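PDB 3E6Q: putative 5-carboxymethyl-2-hydroxymuconate isomerase from Pseudomonas aeruginosa, which probably acts as a 5-carboxymethyl-2-hydroxymuconate delta-isomerase of the CHMI family, and forms a trimer. Local coordinates for residues A[28-33]-A[66-71]. Sequence-based numbering, arbitrary orientation.
With NA (sodium ion), chain R.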
loop_
_atom_site.group_PDB
_atom_site.type_symbol
_atom_site.label_atom_id
_atom_site.label_comp_id
_atom_site.label_asym_id
_atom_site.label_seq_id
_atom_site.Cartn_x
_atom_site.Cartn_y
_atom_site.Cartn_z
ATOM N N GLU A 28 7.079 -4.559 -5.003
ATOM C CA GLU A 28 6.820 -5.724 -4.173
ATOM C C GLU A 28 7.246 -6.957 -4.979
ATOM O O GLU A 28 6.842 -7.131 -6.128
ATOM C CB GLU A 28 5.334 -5.867 -3.863
ATOM C CG GLU A 28 4.697 -4.863 -2.959
ATOM C CD GLU A 28 3.190 -5.044 -3.016
ATOM O OE1 GLU A 28 2.594 -5.779 -2.154
ATOM O OE2 GLU A 28 2.554 -4.433 -3.940
ATOM N N ALA A 29 8.043 -7.816 -4.359
ATOM C CA ALA A 29 8.549 -9.046 -4.964
ATOM C C ALA A 29 8.258 -10.212 -4.012
ATOM O O ALA A 29 8.493 -10.125 -2.819
ATOM C CB ALA A 29 10.019 -8.927 -5.184
ATOM N N THR A 30 7.700 -11.301 -4.524
ATOM C CA THR A 30 7.526 -12.462 -3.694
ATOM C C THR A 30 8.945 -12.959 -3.231
ATOM O O THR A 30 9.943 -12.830 -3.951
ATOM C CB THR A 30 6.725 -13.557 -4.423
ATOM O OG1 THR A 30 7.361 -13.916 -5.677
ATOM C CG2 THR A 30 5.253 -13.079 -4.629
ATOM N N ALA A 31 8.996 -13.555 -2.041
ATOM C CA ALA A 31 10.271 -13.959 -1.421
ATOM C C ALA A 31 11.068 -15.008 -2.209
ATOM O O ALA A 31 12.289 -15.116 -2.058
ATOM C CB ALA A 31 10.016 -14.440 0.057
ATOM N N ASN A 32 10.366 -15.797 -3.035
ATOM C CA ASN A 32 10.980 -16.786 -3.950
ATOM C C ASN A 32 11.512 -16.257 -5.253
ATOM O O ASN A 32 12.031 -17.027 -6.055
ATOM C CB ASN A 32 10.003 -17.937 -4.213
ATOM C CG ASN A 32 8.749 -17.516 -4.927
ATOM O OD1 ASN A 32 8.440 -16.339 -4.979
ATOM N ND2 ASN A 32 8.004 -18.504 -5.480
ATOM N N LEU A 33 11.349 -14.954 -5.502
ATOM C CA LEU A 33 11.805 -14.352 -6.743
ATOM C C LEU A 33 13.296 -14.066 -6.716
ATOM O O LEU A 33 13.794 -13.349 -5.833
ATOM C CB LEU A 33 11.055 -13.034 -7.027
ATOM C CG LEU A 33 11.334 -12.429 -8.412
ATOM C CD1 LEU A 33 10.925 -13.398 -9.560
ATOM C CD2 LEU A 33 10.563 -11.120 -8.525
ATOM N N VAL A 66 9.969 -3.916 -1.239
ATOM C CA VAL A 66 9.610 -4.830 -0.161
ATOM C C VAL A 66 9.496 -6.280 -0.681
ATOM O O VAL A 66 8.936 -6.511 -1.745
ATOM C CB VAL A 66 8.315 -4.382 0.499
ATOM C CG1 VAL A 66 8.544 -2.968 1.162
ATOM C CG2 VAL A 66 7.237 -4.299 -0.500
ATOM N N THR A 67 10.018 -7.213 0.108
ATOM C CA THR A 67 9.881 -8.632 -0.129
ATOM C C THR A 67 8.629 -9.097 0.584
ATOM O O THR A 67 8.409 -8.762 1.753
ATOM C CB THR A 67 11.099 -9.393 0.375
ATOM O OG1 THR A 67 12.265 -8.969 -0.364
ATOM C CG2 THR A 67 10.858 -10.889 0.254
ATOM N N LEU A 68 7.773 -9.782 -0.148
ATOM C CA LEU A 68 6.557 -10.405 0.422
ATOM C C LEU A 68 6.893 -11.788 0.953
ATOM O O LEU A 68 7.226 -12.713 0.191
ATOM C CB LEU A 68 5.494 -10.545 -0.654
ATOM C CG LEU A 68 5.164 -9.232 -1.419
ATOM C CD1 LEU A 68 4.187 -9.481 -2.595
ATOM C CD2 LEU A 68 4.664 -8.174 -0.420
ATOM N N GLU A 69 6.850 -11.925 2.285
ATOM C CA GLU A 69 7.199 -13.184 2.924
ATOM C C GLU A 69 6.065 -14.181 2.907
ATOM O O GLU A 69 6.281 -15.395 3.090
ATOM C CB GLU A 69 7.617 -12.880 4.360
ATOM C CG GLU A 69 8.850 -11.949 4.477
ATOM C CD GLU A 69 9.342 -11.750 5.933
ATOM O OE1 GLU A 69 10.414 -11.108 6.093
ATOM O OE2 GLU A 69 8.679 -12.244 6.893
ATOM N N ALA A 70 4.831 -13.706 2.742
ATOM C CA ALA A 70 3.682 -14.605 2.769
ATOM C C ALA A 70 2.762 -14.255 1.599
ATOM O O ALA A 70 2.171 -13.179 1.612
ATOM C CB ALA A 70 2.888 -14.567 4.128
ATOM N N TYR A 71 2.721 -15.130 0.606
ATOM C CA TYR A 71 2.110 -14.794 -0.688
ATOM C C TYR A 71 1.508 -16.047 -1.272
ATOM O O TYR A 71 1.960 -17.190 -0.996
ATOM C CB TYR A 71 3.162 -14.168 -1.656
ATOM C CG TYR A 71 4.300 -15.083 -1.912
ATOM C CD1 TYR A 71 5.399 -15.139 -1.024
ATOM C CD2 TYR A 71 4.259 -15.997 -2.945
ATOM C CE1 TYR A 71 6.387 -16.055 -1.187
ATOM C CE2 TYR A 71 5.319 -16.915 -3.136
ATOM C CZ TYR A 71 6.366 -16.927 -2.221
ATOM O OH TYR A 71 7.289 -17.900 -2.382
HETATM NA NA NA R . 3.221 -2.017 -4.936
HETATM O O HOH W 1 1.836 -0.592 -3.129
#
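Ala-29 reaches Val-66 and Leu-68 through its backbone, joining the end of strand 24-30 to the parallel strand 62-73 just before its break. Ala-29 N donates to Val-66 O (3.1 Å), Ala-29 O accepts Leu-68 N in a nearly straight bond (2.8 Å), and Ala-31 N donates to Leu-68 O (3.0 Å) with a more bent N-H...O angle of 131°. Two of these carbonyl oxygens also take CA-H...O contacts, Val-66 O from Glu-28 CA and Ala-29 O from Thr-67 CA. Where strand 62-73 resumes, the ring of Tyr-71 lies across the Thr-30 side chain, with Thr-30 CB 3.7 Å from the ring centroid, a CH-pi contact over the face, and CG2 against the CG-CD2 side. Tyr-71 chi1 (59°) sets CG between its own backbone N and carbonyl carbon, turning the ring back over Thr-30. Glu-28 CG runs beside Val-66 CG2; on the opposite face of the sheet, Thr-67 CG2 packs against Ala-31 CA and CB. Asn-32 crosses the phenol end of the ring without a hydrogen bond to OH; its OD1 accepts Thr-30 OG1 (2.7 Å) within the type I turn 30-33, while ND2 binds Arg-80 O. Of the Glu-28 carboxylate, OE2 binds the sodium ion (2.7 Å), which also holds a water, and OE1, near Leu-68 CD2, forms a salt bridge with Arg-64 of the second subunit. Strands 24-30 and 62-73 with helix 39-52 between them in sequence form a beta-alpha-beta crossover, consistent with the tautomerase-type fold of the CHMI family. Strand 24-30 lies between 62-73 and the antiparallel strand 82-90; Tyr-71 pairs antiparallel with a strand of the second subunit, carrying the sheet across the trimer interface.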